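Local coordinates for DUF3863 domain-containing protein (Parabacteroides distasonis, PDB 3LM3), which is of unknown function but is a putative glycoside hydrolase or deacetylase, at residues G181-S189 and K407-K418; N336-R346 and L357-K365. All coordinates share one frame; numbering follows the deposited sequence. Where two conformers were deposited one is given.

Interaction 1 (G181-S189 and K407-K418)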
loop_
_atom_site.group_PDB
_atom_site.type_symbol
_atom_site.label_atom_id
_atom_site.label_comp_id
_atom_site.label_asym_id
_atom_site.label_seq_id
_atom_site.Cartn_x
_atom_site.Cartn_y
_atom_site.Cartn_z
ATOM N N GLY A 181 5.672 -13.147 -0.159
ATOM C CA GLY A 181 5.628 -12.300 -1.345
ATOM C C GLY A 181 6.848 -11.415 -1.610
ATOM O O GLY A 181 6.697 -10.237 -1.982
ATOM N N GLY A 182 8.052 -11.975 -1.431
ATOM C CA GLY A 182 9.302 -11.306 -1.833
ATOM C C GLY A 182 9.735 -10.224 -0.857
ATOM O O GLY A 182 9.355 -10.239 0.314
ATOM N N GLY A 183 10.510 -9.262 -1.338
ATOM C CA GLY A 183 10.899 -8.154 -0.489
ATOM C C GLY A 183 10.745 -6.835 -1.196
ATOM O O GLY A 183 11.230 -6.685 -2.295
ATOM N N ALA A 184 10.085 -5.884 -0.535
ATOM C CA ALA A 184 10.126 -4.494 -0.929
ATOM C C ALA A 184 10.157 -3.612 0.299
ATOM O O ALA A 184 9.565 -2.552 0.290
ATOM C CB ALA A 184 8.888 -4.148 -1.764
ATOM N N ASP A 185 10.874 -4.009 1.344
ATOM C CA ASP A 185 10.983 -3.158 2.523
ATOM C C ASP A 185 12.013 -2.049 2.251
ATOM O O ASP A 185 12.819 -2.142 1.333
ATOM C CB ASP A 185 11.390 -3.937 3.803
ATOM C CG ASP A 185 11.116 -3.167 5.104
ATOM O OD1 ASP A 185 10.376 -2.136 5.117
ATOM O OD2 ASP A 185 11.611 -3.636 6.171
ATOM N N GLY A 186 11.958 -0.999 3.056
ATOM C CA GLY A 186 12.941 0.067 3.052
ATOM C C GLY A 186 12.426 1.441 2.717
ATOM O O GLY A 186 13.129 2.447 2.957
ATOM N N SER A 187 11.249 1.516 2.105
ATOM C CA SER A 187 10.688 2.779 1.636
ATOM C C SER A 187 9.966 3.543 2.732
ATOM O O SER A 187 9.668 2.987 3.795
ATOM C CB SER A 187 9.731 2.523 0.487
ATOM O OG SER A 187 8.440 2.054 0.927
ATOM N N PRO A 188 9.619 4.811 2.474
ATOM C CA PRO A 188 8.574 5.449 3.277
ATOM C C PRO A 188 7.242 4.770 3.065
ATOM O O PRO A 188 7.006 4.157 2.028
ATOM C CB PRO A 188 8.503 6.896 2.728
ATOM C CG PRO A 188 9.842 7.087 2.012
ATOM C CD PRO A 188 10.131 5.724 1.422
ATOM N N SER A 189 6.358 4.869 4.056
ATOM C CA SER A 189 5.022 4.313 3.947
ATOM C C SER A 189 4.013 5.329 3.455
ATOM O O SER A 189 2.934 4.945 3.028
ATOM C CB SER A 189 4.577 3.708 5.257
ATOM O OG SER A 189 4.341 4.691 6.235
ATOM N N LYS A 407 13.140 -11.751 -6.721
ATOM C CA LYS A 407 12.078 -11.606 -5.713
ATOM C C LYS A 407 12.398 -10.568 -4.643
ATOM O O LYS A 407 11.475 -10.085 -4.002
ATOM C CB LYS A 407 11.760 -12.954 -5.066
ATOM C CG LYS A 407 11.212 -13.967 -6.060
ATOM C CD LYS A 407 10.633 -15.171 -5.336
ATOM C CE LYS A 407 10.166 -16.233 -6.307
ATOM N NZ LYS A 407 9.058 -17.036 -5.706
ATOM N N ASP A 408 13.653 -10.184 -4.501
ATOM C CA ASP A 408 14.088 -9.297 -3.413
ATOM C C ASP A 408 14.499 -7.939 -3.938
ATOM O O ASP A 408 15.578 -7.742 -4.475
ATOM C CB ASP A 408 15.227 -9.932 -2.606
ATOM C CG ASP A 408 15.626 -9.101 -1.370
ATOM O OD1 ASP A 408 15.006 -8.043 -1.106
ATOM O OD2 ASP A 408 16.566 -9.531 -0.655
ATOM N N TRP A 409 13.556 -6.998 -3.802
ATOM C CA TRP A 409 13.756 -5.606 -4.209
ATOM C C TRP A 409 13.923 -4.660 -3.017
ATOM O O TRP A 409 13.835 -3.445 -3.175
ATOM C CB TRP A 409 12.584 -5.147 -5.085
ATOM C CG TRP A 409 12.560 -5.817 -6.423
ATOM C CD1 TRP A 409 12.426 -7.147 -6.663
ATOM C CD2 TRP A 409 12.668 -5.188 -7.709
ATOM N NE1 TRP A 409 12.467 -7.388 -8.009
ATOM C CE2 TRP A 409 12.624 -6.205 -8.673
ATOM C CE3 TRP A 409 12.842 -3.869 -8.140
ATOM C CZ2 TRP A 409 12.739 -5.944 -10.034
ATOM C CZ3 TRP A 409 12.906 -3.608 -9.488
ATOM C CH2 TRP A 409 12.891 -4.643 -10.419
ATOM N N SER A 410 14.162 -5.198 -1.828
ATOM C CA SER A 410 14.255 -4.354 -0.646
ATOM C C SER A 410 15.437 -3.415 -0.679
ATOM O O SER A 410 16.502 -3.750 -1.194
ATOM C CB SER A 410 14.306 -5.194 0.626
ATOM O OG SER A 410 13.100 -5.944 0.792
ATOM N N LEU A 411 15.236 -2.241 -0.107
ATOM C CA LEU A 411 16.302 -1.253 0.061
ATOM C C LEU A 411 16.743 -1.316 1.519
ATOM O O LEU A 411 16.021 -0.896 2.437
ATOM C CB LEU A 411 15.803 0.141 -0.349
ATOM C CG LEU A 411 16.888 1.193 -0.601
ATOM C CD1 LEU A 411 16.329 2.372 -1.416
ATOM C CD2 LEU A 411 17.534 1.673 0.725
ATOM N N ILE A 412 17.926 -1.891 1.750
ATOM C CA ILE A 412 18.424 -2.165 3.093
ATOM C C ILE A 412 19.885 -1.757 3.143
ATOM O O ILE A 412 20.655 -2.062 2.198
ATOM C CB ILE A 412 18.273 -3.677 3.400
ATOM C CG1 ILE A 412 16.801 -4.038 3.554
ATOM C CG2 ILE A 412 19.005 -4.099 4.682
ATOM C CD1 ILE A 412 16.496 -5.541 3.686
ATOM N N ASN A 413 20.273 -1.041 4.188
ATOM C CA ASN A 413 21.677 -0.725 4.367
ATOM C C ASN A 413 22.021 -0.827 5.853
ATOM O O ASN A 413 22.346 -1.925 6.293
ATOM C CB ASN A 413 22.082 0.590 3.673
ATOM C CG ASN A 413 21.086 1.716 3.868
ATOM O OD1 ASN A 413 20.882 2.200 4.969
ATOM N ND2 ASN A 413 20.538 2.198 2.753
ATOM N N LYS A 414 21.878 0.223 6.649
ATOM C CA LYS A 414 22.453 0.203 8.016
ATOM C C LYS A 414 21.752 -0.777 8.990
ATOM O O LYS A 414 22.358 -1.748 9.457
ATOM C CB LYS A 414 22.504 1.620 8.608
ATOM C CG LYS A 414 23.275 2.646 7.754
ATOM C CD LYS A 414 24.652 2.115 7.291
ATOM C CE LYS A 414 25.643 3.249 6.882
ATOM N NZ LYS A 414 26.291 3.937 8.053
ATOM N N ILE A 415 20.490 -0.514 9.306
ATOM C CA ILE A 415 19.703 -1.336 10.214
ATOM C C ILE A 415 18.301 -1.491 9.612
ATOM O O ILE A 415 17.668 -0.496 9.259
ATOM C CB ILE A 415 19.584 -0.685 11.630
ATOM C CG1 ILE A 415 20.994 -0.463 12.234
ATOM C CG2 ILE A 415 18.750 -1.530 12.594
ATOM C CD1 ILE A 415 20.995 0.160 13.614
ATOM N N ASN A 416 17.819 -2.734 9.545
ATOM C CA ASN A 416 16.485 -3.006 8.992
ATOM C C ASN A 416 15.618 -3.734 10.013
ATOM O O ASN A 416 16.069 -4.683 10.652
ATOM C CB ASN A 416 16.595 -3.797 7.693
ATOM C CG ASN A 416 15.261 -4.338 7.246
ATOM O OD1 ASN A 416 14.898 -5.454 7.627
ATOM N ND2 ASN A 416 14.496 -3.518 6.519
ATOM N N GLN A 417 14.351 -3.318 10.116
ATOM C CA GLN A 417 13.420 -3.804 11.148
ATOM C C GLN A 417 13.195 -5.304 11.165
ATOM O O GLN A 417 12.881 -5.844 12.217
ATOM C CB GLN A 417 12.081 -3.093 11.025
ATOM C CG GLN A 417 11.305 -3.432 9.746
ATOM C CD GLN A 417 10.028 -2.625 9.594
ATOM O OE1 GLN A 417 9.420 -2.235 10.594
ATOM N NE2 GLN A 417 9.593 -2.401 8.343
ATOM N N LYS A 418 13.344 -5.987 10.028
ATOM C CA LYS A 418 13.095 -7.417 9.998
ATOM C C LYS A 418 14.136 -8.195 10.807
ATOM O O LYS A 418 13.908 -9.353 11.177
ATOM C CB LYS A 418 13.021 -7.931 8.556
ATOM C CG LYS A 418 12.052 -7.176 7.662
ATOM C CD LYS A 418 10.570 -7.344 8.090
ATOM C CE LYS A 418 9.693 -6.449 7.285
ATOM N NZ LYS A 418 8.226 -6.682 7.578
#
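Asp185 OD2 is gripped by two side-chain amides of the 407-418 segment. Asn416 ND2 comes down on it from above the carboxylate plane at 2.9 Å, while Gln417 NE2 approaches from the other face on the syn side, 3.2 Å from Asp185 OD2 and slightly out of the plane. The two amides are turned differently: that of Gln417 lies 24° from the carboxylate plane, that of Asn416 is steeply inclined at 76°. Asp185 swings its carboxylate anti to the backbone N (chi1 -163°), and there Arg368 takes OD1 in a salt bridge. The ammonium of Lys418 passes by to the carbonyls of Ala225, Ser175 and Arg227, though its CE packs against OD2. With an alanine here, the amides of Asn416 and Gln417 would probably lose their shared acceptor and Arg368 its salt-bridge partner, in a buried spot.

Along the backbones the segments run side by side. Gly183 N donates to Lys407 O at 3.0 Å, and Trp409 N returns a bond to Gly183 O at 2.8 Å. Further on, Leu411 N reaches Asp185 O at 2.8 Å, and Ser410 OG, in the conformer given, receives Asp185 N at 3.0 Å. An Asx turn, in which Asp408 OD1 accepts from Ser410 N, shapes the chain from Asp408 to Ser410. Glycines suit the close approach: a CB on Gly182, Gly183 or Gly186 would run into Lys407 O, Asp408 OD1 or Leu411 O respectively.

The contact ties two long irregular loops together, one following strand 168-172 and the other following strand 383-389. Leu411 and Ile415 rest on strand 383-389, and Asn416 and Gln417 touch Arg368 of strand 367-374, so the join lies against the antiparallel sheet.

Interaction 2 (N336-R346 and L357-K365)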
loop_
_atom_site.group_PDB
_atom_site.type_symbol
_atom_site.label_atom_id
_atom_site.label_comp_id
_atom_site.label_asym_id
_atom_site.label_seq_id
_atom_site.Cartn_x
_atom_site.Cartn_y
_atom_site.Cartn_z
ATOM N N ASN A 336 10.570 16.044 -2.839
ATOM C CA ASN A 336 10.693 15.353 -1.582
ATOM C C ASN A 336 11.277 16.193 -0.470
ATOM O O ASN A 336 11.386 15.728 0.650
ATOM C CB ASN A 336 11.477 14.057 -1.770
ATOM C CG ASN A 336 10.759 13.077 -2.692
ATOM O OD1 ASN A 336 9.523 12.935 -2.636
ATOM N ND2 ASN A 336 11.513 12.378 -3.532
ATOM N N ASP A 337 11.579 17.456 -0.755
ATOM C CA ASP A 337 11.931 18.383 0.312
ATOM C C ASP A 337 10.702 18.879 1.063
ATOM O O ASP A 337 10.835 19.498 2.119
ATOM C CB ASP A 337 12.648 19.610 -0.249
ATOM C CG ASP A 337 13.991 19.287 -0.863
ATOM O OD1 ASP A 337 14.697 18.400 -0.346
ATOM O OD2 ASP A 337 14.345 19.997 -1.834
ATOM N N ASP A 338 9.518 18.645 0.509
ATOM C CA ASP A 338 8.288 19.253 0.997
ATOM C C ASP A 338 7.583 18.438 2.084
ATOM O O ASP A 338 6.630 18.940 2.684
ATOM C CB ASP A 338 7.297 19.471 -0.160
ATOM C CG ASP A 338 7.744 20.535 -1.133
ATOM O OD1 ASP A 338 8.691 21.303 -0.824
ATOM O OD2 ASP A 338 7.107 20.627 -2.216
ATOM N N TRP A 339 8.029 17.204 2.327
ATOM C CA TRP A 339 7.392 16.341 3.314
ATOM C C TRP A 339 8.383 15.790 4.323
ATOM O O TRP A 339 9.576 15.726 4.086
ATOM C CB TRP A 339 6.635 15.179 2.659
ATOM C CG TRP A 339 7.455 14.321 1.741
ATOM C CD1 TRP A 339 7.553 14.447 0.385
ATOM C CD2 TRP A 339 8.267 13.185 2.095
ATOM N NE1 TRP A 339 8.353 13.474 -0.123
ATOM C CE2 TRP A 339 8.827 12.696 0.902
ATOM C CE3 TRP A 339 8.567 12.538 3.289
ATOM C CZ2 TRP A 339 9.686 11.608 0.879
ATOM C CZ3 TRP A 339 9.419 11.442 3.256
ATOM C CH2 TRP A 339 9.983 11.008 2.061
ATOM N N ASN A 340 7.850 15.431 5.483
ATOM C CA ASN A 340 8.626 14.892 6.576
ATOM C C ASN A 340 7.590 14.219 7.463
ATOM O O ASN A 340 6.782 14.900 8.073
ATOM C CB ASN A 340 9.386 16.020 7.296
ATOM C CG ASN A 340 10.326 15.524 8.358
ATOM O OD1 ASN A 340 10.124 14.490 8.950
ATOM N ND2 ASN A 340 11.395 16.295 8.593
ATOM N N TYR A 341 7.546 12.888 7.452
ATOM C CA TYR A 341 6.480 12.147 8.117
ATOM C C TYR A 341 6.920 11.549 9.447
ATOM O O TYR A 341 8.058 11.073 9.594
ATOM C CB TYR A 341 5.975 11.020 7.248
ATOM C CG TYR A 341 5.570 11.408 5.852
ATOM C CD1 TYR A 341 4.594 12.381 5.613
ATOM C CD2 TYR A 341 6.128 10.772 4.751
ATOM C CE1 TYR A 341 4.190 12.708 4.323
ATOM C CE2 TYR A 341 5.738 11.084 3.451
ATOM C CZ TYR A 341 4.777 12.062 3.249
ATOM O OH TYR A 341 4.345 12.352 1.964
ATOM N N ARG A 342 6.017 11.618 10.408
ATOM C CA ARG A 342 6.216 11.044 11.732
ATOM C C ARG A 342 4.968 10.277 12.134
ATOM O O ARG A 342 3.846 10.709 11.831
ATOM C CB ARG A 342 6.467 12.139 12.762
ATOM C CG ARG A 342 7.778 12.858 12.547
ATOM C CD ARG A 342 7.920 14.058 13.458
ATOM N NE ARG A 342 6.880 15.016 13.141
ATOM C CZ ARG A 342 6.421 15.982 13.928
ATOM N NH1 ARG A 342 6.922 16.171 15.154
ATOM N NH2 ARG A 342 5.455 16.785 13.472
ATOM N N PHE A 343 5.189 9.146 12.809
ATOM C CA PHE A 343 4.134 8.358 13.417
ATOM C C PHE A 343 4.540 7.895 14.792
ATOM O O PHE A 343 5.722 7.650 15.029
ATOM C CB PHE A 343 3.795 7.129 12.560
ATOM C CG PHE A 343 3.386 7.479 11.170
ATOM C CD1 PHE A 343 2.096 7.895 10.899
ATOM C CD2 PHE A 343 4.294 7.423 10.129
ATOM C CE1 PHE A 343 1.739 8.293 9.618
ATOM C CE2 PHE A 343 3.915 7.809 8.823
ATOM C CZ PHE A 343 2.635 8.227 8.582
ATOM N N VAL A 344 3.553 7.767 15.667
ATOM C CA VAL A 344 3.728 7.178 16.999
ATOM C C VAL A 344 2.605 6.175 17.217
ATOM O O VAL A 344 1.437 6.485 16.928
ATOM C CB VAL A 344 3.689 8.244 18.105
ATOM C CG1 VAL A 344 3.721 7.585 19.494
ATOM C CG2 VAL A 344 4.823 9.247 17.930
ATOM N N GLU A 345 2.935 4.984 17.695
ATOM C CA GLU A 345 1.922 3.961 17.961
ATOM C C GLU A 345 2.288 3.147 19.169
ATOM O O GLU A 345 3.428 2.755 19.311
ATOM C CB GLU A 345 1.808 3.015 16.775
ATOM C CG GLU A 345 0.739 1.938 16.978
ATOM C CD GLU A 345 0.953 0.675 16.213
ATOM O OE1 GLU A 345 1.831 0.631 15.329
ATOM O OE2 GLU A 345 0.175 -0.303 16.457
ATOM N N ARG A 346 1.307 2.885 20.021
ATOM C CA ARG A 346 1.406 1.813 21.014
ATOM C C ARG A 346 0.550 0.641 20.577
ATOM O O ARG A 346 -0.418 0.798 19.826
ATOM C CB ARG A 346 1.012 2.272 22.409
ATOM C CG ARG A 346 2.011 3.186 23.012
ATOM C CD ARG A 346 1.570 3.674 24.375
ATOM N NE ARG A 346 2.647 4.433 24.991
ATOM C CZ ARG A 346 2.681 4.774 26.281
ATOM N NH1 ARG A 346 1.690 4.447 27.092
ATOM N NH2 ARG A 346 3.724 5.454 26.738
ATOM N N LEU A 357 4.661 -2.190 23.769
ATOM C CA LEU A 357 5.557 -1.549 22.807
ATOM C C LEU A 357 5.058 -0.195 22.340
ATOM O O LEU A 357 3.865 -0.013 22.062
ATOM C CB LEU A 357 5.769 -2.485 21.609
ATOM C CG LEU A 357 6.439 -3.825 21.898
ATOM C CD1 LEU A 357 6.471 -4.692 20.634
ATOM C CD2 LEU A 357 7.861 -3.648 22.471
ATOM N N GLU A 358 5.987 0.764 22.241
ATOM C CA GLU A 358 5.752 2.051 21.631
ATOM C C GLU A 358 6.739 2.184 20.487
ATOM O O GLU A 358 7.982 2.059 20.689
ATOM C CB GLU A 358 5.957 3.193 22.609
ATOM C CG GLU A 358 5.715 4.545 21.979
ATOM C CD GLU A 358 5.749 5.649 23.011
ATOM O OE1 GLU A 358 4.731 5.870 23.696
ATOM O OE2 GLU A 358 6.811 6.268 23.160
ATOM N N ILE A 359 6.218 2.402 19.273
ATOM C CA ILE A 359 7.064 2.580 18.093
ATOM C C ILE A 359 6.932 3.997 17.582
ATOM O O ILE A 359 5.827 4.555 17.577
ATOM C CB ILE A 359 6.765 1.533 16.979
ATOM C CG1 ILE A 359 7.831 1.597 15.877
ATOM C CG2 ILE A 359 5.344 1.704 16.365
ATOM C CD1 ILE A 359 7.794 0.352 14.994
ATOM N N LYS A 360 8.050 4.588 17.169
ATOM C CA LYS A 360 8.056 5.875 16.531
ATOM C C LYS A 360 8.755 5.723 15.187
ATOM O O LYS A 360 9.895 5.247 15.123
ATOM C CB LYS A 360 8.793 6.911 17.368
ATOM C CG LYS A 360 8.105 7.225 18.675
ATOM C CD LYS A 360 8.794 8.323 19.458
ATOM C CE LYS A 360 7.955 8.667 20.676
ATOM N NZ LYS A 360 8.588 9.701 21.579
ATOM N N TRP A 361 8.105 6.179 14.116
ATOM C CA TRP A 361 8.709 6.227 12.775
ATOM C C TRP A 361 8.946 7.669 12.363
ATOM O O TRP A 361 8.141 8.550 12.684
ATOM C CB TRP A 361 7.776 5.599 11.732
ATOM C CG TRP A 361 7.966 4.135 11.511
ATOM C CD1 TRP A 361 7.160 3.118 11.947
ATOM C CD2 TRP A 361 9.060 3.516 10.829
ATOM N NE1 TRP A 361 7.670 1.898 11.539
ATOM C CE2 TRP A 361 8.835 2.123 10.848
ATOM C CE3 TRP A 361 10.215 4.000 10.189
ATOM C CZ2 TRP A 361 9.723 1.225 10.278
ATOM C CZ3 TRP A 361 11.097 3.089 9.628
ATOM C CH2 TRP A 361 10.841 1.727 9.663
ATOM N N PHE A 362 10.061 7.886 11.669
ATOM C CA PHE A 362 10.462 9.153 11.072
ATOM C C PHE A 362 10.840 8.854 9.633
ATOM O O PHE A 362 11.636 7.941 9.384
ATOM C CB PHE A 362 11.675 9.731 11.816
ATOM C CG PHE A 362 11.448 9.914 13.286
ATOM C CD1 PHE A 362 11.581 8.842 14.156
ATOM C CD2 PHE A 362 11.059 11.162 13.806
ATOM C CE1 PHE A 362 11.379 8.987 15.510
ATOM C CE2 PHE A 362 10.848 11.310 15.183
ATOM C CZ PHE A 362 10.997 10.219 16.015
HETATM N N MSE A 363 10.280 9.591 8.692
HETATM C CA MSE A 363 10.552 9.359 7.281
HETATM C C MSE A 363 10.730 10.691 6.566
HETATM O O MSE A 363 9.868 11.577 6.645
HETATM C CB MSE A 363 9.386 8.606 6.626
HETATM C CG MSE A 363 9.147 7.233 7.188
HETATM SE SE MSE A 363 7.324 6.641 6.945
HETATM C CE MSE A 363 7.477 4.814 7.663
ATOM N N ASN A 364 11.863 10.828 5.899
ATOM C CA ASN A 364 12.140 12.047 5.141
ATOM C C ASN A 364 12.903 11.670 3.852
ATOM O O ASN A 364 13.138 10.495 3.584
ATOM C CB ASN A 364 12.891 13.057 6.014
ATOM C CG ASN A 364 14.219 12.524 6.484
ATOM O OD1 ASN A 364 15.126 12.291 5.695
ATOM N ND2 ASN A 364 14.315 12.263 7.797
ATOM N N LYS A 365 13.260 12.661 3.043
ATOM C CA LYS A 365 13.914 12.391 1.763
ATOM C C LYS A 365 15.201 11.584 1.916
ATOM O O LYS A 365 15.571 10.818 1.054
ATOM C CB LYS A 365 14.222 13.715 1.053
ATOM C CG LYS A 365 14.925 13.571 -0.281
ATOM C CD LYS A 365 15.195 14.908 -0.934
ATOM C CE LYS A 365 16.475 15.506 -0.460
ATOM N NZ LYS A 365 16.830 16.818 -1.148
HETATM O O HOH W 1 12.122 15.432 3.308
HETATM O O HOH W 2 14.706 17.700 -3.741
#
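Glu358 sends its CG anti to the backbone N (chi1 180°), and Arg346, with CG anti to its own carbonyl carbon (chi1 -71°), runs extended to NE; from a non-hydrogen-bonded pair of the two strands, the side chains meet on one face of the sheet. Arg346 takes the carboxylate side-on, with NE 2.8 Å and NH2 3.2 Å from Glu358 OE1, both nitrogens on one face of the carboxylate and NE on its anti side. The other oxygen, OE2, pairs with Arg373 on the next strand, so the acid is shared by two arginines. On the same side of the sheet Val344 lies alongside Lys360, and Arg342 CG packs on Phe362 CD2.

The opposite side is more apolar. Met363, a selenomethionine, sets SE 4.1 Å from Phe343 CE2, a Met-aromatic contact at the ring edge, and lays its CE over a face of Trp361. Glu345 CB touches Ile359 CG2, while the Glu345 carboxylate goes to His264 of helix 255-277, whose Ile268 also packs against Phe343.

Where the pairing ends, residues 336-340 fold back on Asn364 and Lys365. Trp339 brings Met363 O to its edge, 3.4 Å from CZ3; its NE1 is held by Asn336 OD1 at 2.8 Å, which helps fix the ring. Lys365 lays its CB and CG along Asn336 and closes a salt bridge from NZ to Asp337 OD1 at 2.8 Å, on the syn side. One water joins Asn336 O, Trp339 O and Lys365 N.

Between these ends, paired N-H and C=O groups of Tyr341 with Met363, Phe343 with Trp361 and Glu345 with Ile359 make the regular bonding of an antiparallel beta hairpin, strand 341-346 forming an edge of the four-stranded sheet.

Overall arrangement
Both contacts belong to the region around the four-stranded antiparallel sheet, their centres about 16 Å apart. Interaction 2 builds the sheet itself, joining neighbours along the chain by regular strand pairing; interaction 1 brings together loops more than 200 residues apart with irregular backbone bonds and a buried carboxylate. Interaction 1 is mostly buried, whereas the hairpin is partly buried: its aromatic side packs on helix 255-277, while one salt bridge pairs buried Glu358 with partly exposed Arg346, the other exposed Asp337 with partly exposed Lys365. They meet directly, Ser189 and Pro188 resting on Met363, Pro188 also on Trp339, and Gln417 on Trp361. Arg368 bridges them too, pairing with Asp185 and touching Trp361.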